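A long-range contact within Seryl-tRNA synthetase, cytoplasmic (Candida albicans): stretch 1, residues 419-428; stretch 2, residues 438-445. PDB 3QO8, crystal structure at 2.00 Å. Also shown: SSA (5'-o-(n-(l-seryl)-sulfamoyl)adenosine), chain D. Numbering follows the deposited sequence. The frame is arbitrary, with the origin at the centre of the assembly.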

# COMPACT_ATOMS: atom_id res chain seq x y z
N TYR A 419 4.12 1.46 -28.75
CA TYR A 419 3.28 2.56 -29.20
C TYR A 419 4.10 3.82 -29.41
O TYR A 419 3.54 4.88 -29.69
CB TYR A 419 2.10 2.81 -28.25
CG TYR A 419 0.92 1.90 -28.52
CD1 TYR A 419 0.90 0.59 -28.06
CD2 TYR A 419 -0.18 2.35 -29.25
CE1 TYR A 419 -0.18 -0.26 -28.32
CE2 TYR A 419 -1.27 1.52 -29.51
CZ TYR A 419 -1.25 0.21 -29.04
OH TYR A 419 -2.32 -0.63 -29.30
N GLN A 420 5.41 3.70 -29.30
CA GLN A 420 6.30 4.83 -29.52
C GLN A 420 6.37 5.17 -31.00
O GLN A 420 6.18 4.31 -31.86
CB GLN A 420 7.71 4.54 -28.99
CG GLN A 420 8.53 3.57 -29.84
CD GLN A 420 9.90 3.28 -29.23
OE1 GLN A 420 10.78 4.14 -29.24
NE2 GLN A 420 10.06 2.09 -28.66
N LYS A 421 6.63 6.43 -31.29
CA LYS A 421 7.02 6.84 -32.63
C LYS A 421 7.97 8.02 -32.46
O LYS A 421 8.36 8.34 -31.34
CB LYS A 421 5.80 7.15 -33.50
CG LYS A 421 5.02 8.36 -33.06
CD LYS A 421 3.60 8.29 -33.58
CE LYS A 421 3.54 8.10 -35.07
NZ LYS A 421 2.13 7.93 -35.52
N GLU A 422 8.35 8.67 -33.55
CA GLU A 422 9.47 9.62 -33.49
C GLU A 422 9.25 10.77 -32.50
O GLU A 422 10.17 11.13 -31.76
CB GLU A 422 9.79 10.17 -34.88
CG GLU A 422 10.93 11.19 -34.88
CD GLU A 422 11.22 11.75 -36.27
OE1 GLU A 422 11.75 10.99 -37.12
OE2 GLU A 422 10.91 12.93 -36.51
N ASP A 423 8.04 11.31 -32.49
CA ASP A 423 7.72 12.53 -31.74
C ASP A 423 6.89 12.28 -30.47
O ASP A 423 6.50 13.22 -29.77
CB ASP A 423 6.97 13.51 -32.65
CG ASP A 423 5.81 12.86 -33.40
OD1 ASP A 423 4.92 13.59 -33.90
OD2 ASP A 423 5.77 11.61 -33.50
N GLY A 424 6.59 11.02 -30.18
CA GLY A 424 5.89 10.72 -28.94
C GLY A 424 5.21 9.37 -28.88
O GLY A 424 5.67 8.42 -29.49
N LEU A 425 4.12 9.29 -28.11
CA LEU A 425 3.45 8.02 -27.83
C LEU A 425 2.01 8.03 -28.33
O LEU A 425 1.21 8.89 -27.95
CB LEU A 425 3.41 7.77 -26.32
CG LEU A 425 2.78 6.42 -25.95
CD1 LEU A 425 3.81 5.32 -26.22
CD2 LEU A 425 2.31 6.38 -24.50
N VAL A 426 1.66 7.06 -29.17
CA VAL A 426 0.27 6.85 -29.54
C VAL A 426 -0.47 6.19 -28.35
O VAL A 426 0.04 5.26 -27.74
CB VAL A 426 0.16 5.98 -30.82
CG1 VAL A 426 -1.28 5.51 -31.05
CG2 VAL A 426 0.69 6.74 -32.03
N ILE A 427 -1.66 6.67 -28.01
CA ILE A 427 -2.42 6.06 -26.92
C ILE A 427 -3.25 4.90 -27.47
O ILE A 427 -4.01 5.07 -28.42
CB ILE A 427 -3.37 7.10 -26.26
CG1 ILE A 427 -2.58 8.29 -25.70
CG2 ILE A 427 -4.23 6.44 -25.18
CD1 ILE A 427 -1.61 7.97 -24.58
N PRO A 428 -3.10 3.70 -26.88
CA PRO A 428 -3.90 2.57 -27.38
C PRO A 428 -5.39 2.93 -27.42
O PRO A 428 -5.92 3.48 -26.47
CB PRO A 428 -3.64 1.48 -26.34
CG PRO A 428 -2.22 1.78 -25.86
CD PRO A 428 -2.12 3.29 -25.86
N10 SSA D . -8.69 -5.58 -35.87
CA SSA D . -8.56 -4.14 -35.68
CB SSA D . -9.58 -3.68 -34.65
OG SSA D . -9.43 -2.28 -34.38
C9 SSA D . -7.17 -3.82 -35.22
O9 SSA D . -6.82 -2.66 -35.04
N8 SSA D . -6.36 -4.86 -35.00
S1 SSA D . -4.91 -4.66 -34.33
O1S SSA D . -4.40 -5.94 -33.93
O2S SSA D . -4.02 -4.04 -35.28
O5' SSA D . -5.05 -3.74 -33.10
C5' SSA D . -5.48 -4.24 -31.84
C4' SSA D . -5.91 -3.05 -30.98
O4' SSA D . -4.78 -2.30 -30.54
C3' SSA D . -6.77 -2.08 -31.77
O3' SSA D . -8.16 -2.31 -31.53
C2' SSA D . -6.37 -0.71 -31.27
O2' SSA D . -7.25 -0.30 -30.23
C1' SSA D . -4.98 -0.89 -30.69
N9 SSA D . -4.03 -0.31 -31.66
C8 SSA D . -3.23 -0.98 -32.52
N7 SSA D . -2.53 -0.08 -33.24
C5 SSA D . -2.90 1.16 -32.83
C6 SSA D . -2.52 2.45 -33.20
N6 SSA D . -1.59 2.66 -34.17
N1 SSA D . -3.11 3.49 -32.58
C2 SSA D . -4.02 3.31 -31.62
N3 SSA D . -4.40 2.08 -31.24
C4 SSA D . -3.85 1.00 -31.84
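Stretch 2 438-445: EPEFIPYI

Stretch 2 runs antiparallel to stretch 1. Strand 441-443 lies beside strand 424-426 with their directions 171° apart and their axes 4.7 Å apart at closest approach. Leu425 and Ile442 form the hydrogen-bonded pair: Leu425 N donates to Ile442 O and Ile442 N to Leu425 O, both at 2.8 Å. The ladder continues with Tyr444 N to Asp423 O (2.9 Å) and Ile427 N to Glu440 O (2.9 Å).

Extended backbones put alternate side chains on opposite faces. Leu425 (chi1 t) and Ile442 (chi1 p, chi2 t) share one face, with Leu425 CB 3.9 Å from Ile442 CG1. Ile427, m at both chi angles, points toward stretch 2; its CD1 lies 4.1 Å from Ile442 CD1, and its CG1 lies 4.3 Å from CG of Pro439. Leu425, Ile427 and Ile442 are buried, and their aliphatic chains suit the apolar contacts they make there.

Val426 and Phe441 occupy the other face. With chi1 t and chi2 86°, Phe441 swings its ring back along stretch 1, so that CD1 is 4.3 Å from Val426 CG2, CE1 4.0 Å from Lys421 CD and CZ 3.6 Å from Asp423 O. The ring thus covers backbone as well as side chains, including the methylenes of a lysine.

Gly424 leaves room for this packing. A CB there would clash with Ile442 O, Phe441 CZ and Pro443 CA, and its backbone angles (162°/-150°) by themselves call for glycine. Tyr444, chi1 m, lays its ring over the bare backbone: Gly424 CA sits 3.4 Å from the centroid of the Tyr444 ring, almost exactly on the ring normal, a CH-pi contact. The phenol reaches farther, bringing Tyr444 OH to 3.6 Å from Gln420 CB; a water accepts from that hydroxyl and donates to Gln420 OE1 and Lys421 O. Pro443, opposite Gly424, needs no amide hydrogen at this non-hydrogen-bonded position.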

# COMPACT_ATOMS: atom_id res chain seq x y z
N GLU A 438 -9.36 12.24 -23.71
CA GLU A 438 -9.27 11.12 -24.64
C GLU A 438 -8.22 11.39 -25.72
O GLU A 438 -8.52 11.35 -26.91
CB GLU A 438 -10.64 10.84 -25.28
CG GLU A 438 -11.75 10.65 -24.25
CD GLU A 438 -13.07 10.24 -24.88
OE1 GLU A 438 -13.13 10.08 -26.11
OE2 GLU A 438 -14.06 10.09 -24.13
N PRO A 439 -6.98 11.66 -25.31
CA PRO A 439 -5.94 11.92 -26.31
C PRO A 439 -5.68 10.69 -27.18
O PRO A 439 -5.77 9.56 -26.70
CB PRO A 439 -4.70 12.23 -25.46
CG PRO A 439 -4.95 11.53 -24.15
CD PRO A 439 -6.45 11.65 -23.93
N GLU A 440 -5.35 10.89 -28.45
CA GLU A 440 -4.98 9.78 -29.31
C GLU A 440 -3.46 9.63 -29.34
O GLU A 440 -2.93 8.61 -29.78
CB GLU A 440 -5.50 10.02 -30.74
CG GLU A 440 -7.02 10.17 -30.83
CD GLU A 440 -7.45 10.64 -32.21
OE1 GLU A 440 -6.60 11.19 -32.93
OE2 GLU A 440 -8.63 10.44 -32.57
N PHE A 441 -2.77 10.67 -28.87
CA PHE A 441 -1.32 10.76 -29.00
C PHE A 441 -0.84 11.76 -27.97
O PHE A 441 -1.50 12.75 -27.73
CB PHE A 441 -0.94 11.25 -30.40
CG PHE A 441 0.50 11.69 -30.54
CD1 PHE A 441 1.50 10.77 -30.83
CD2 PHE A 441 0.85 13.02 -30.41
CE1 PHE A 441 2.83 11.17 -30.97
CE2 PHE A 441 2.18 13.44 -30.56
CZ PHE A 441 3.17 12.51 -30.84
N ILE A 442 0.30 11.48 -27.35
CA ILE A 442 0.90 12.45 -26.44
C ILE A 442 2.37 12.67 -26.82
O ILE A 442 3.10 11.71 -27.07
CB ILE A 442 0.74 12.04 -24.96
CG1 ILE A 442 1.42 10.71 -24.66
CG2 ILE A 442 -0.75 11.98 -24.59
CD1 ILE A 442 1.37 10.32 -23.16
N PRO A 443 2.79 13.94 -26.89
CA PRO A 443 4.12 14.27 -27.39
C PRO A 443 5.23 14.05 -26.38
O PRO A 443 5.01 14.16 -25.18
CB PRO A 443 4.01 15.77 -27.71
CG PRO A 443 2.98 16.26 -26.75
CD PRO A 443 1.98 15.15 -26.64
N TYR A 444 6.43 13.74 -26.88
CA TYR A 444 7.62 13.76 -26.05
C TYR A 444 7.80 15.18 -25.57
O TYR A 444 7.59 16.13 -26.32
CB TYR A 444 8.84 13.31 -26.85
CG TYR A 444 8.88 11.82 -27.13
CD1 TYR A 444 8.36 10.91 -26.23
CD2 TYR A 444 9.43 11.34 -28.31
CE1 TYR A 444 8.39 9.55 -26.48
CE2 TYR A 444 9.47 9.98 -28.58
CZ TYR A 444 8.95 9.09 -27.65
OH TYR A 444 8.98 7.75 -27.91
N ILE A 445 8.20 15.33 -24.32
CA ILE A 445 8.28 16.63 -23.67
C ILE A 445 9.74 16.94 -23.35
O ILE A 445 10.12 18.11 -23.27
CB ILE A 445 7.48 16.63 -22.34
CG1 ILE A 445 5.98 16.60 -22.61
CG2 ILE A 445 7.83 17.84 -21.50
CD1 ILE A 445 5.15 16.65 -21.35
O HOH W 1 10.64 6.56 -30.06
O HOH W 2 7.42 16.02 -29.55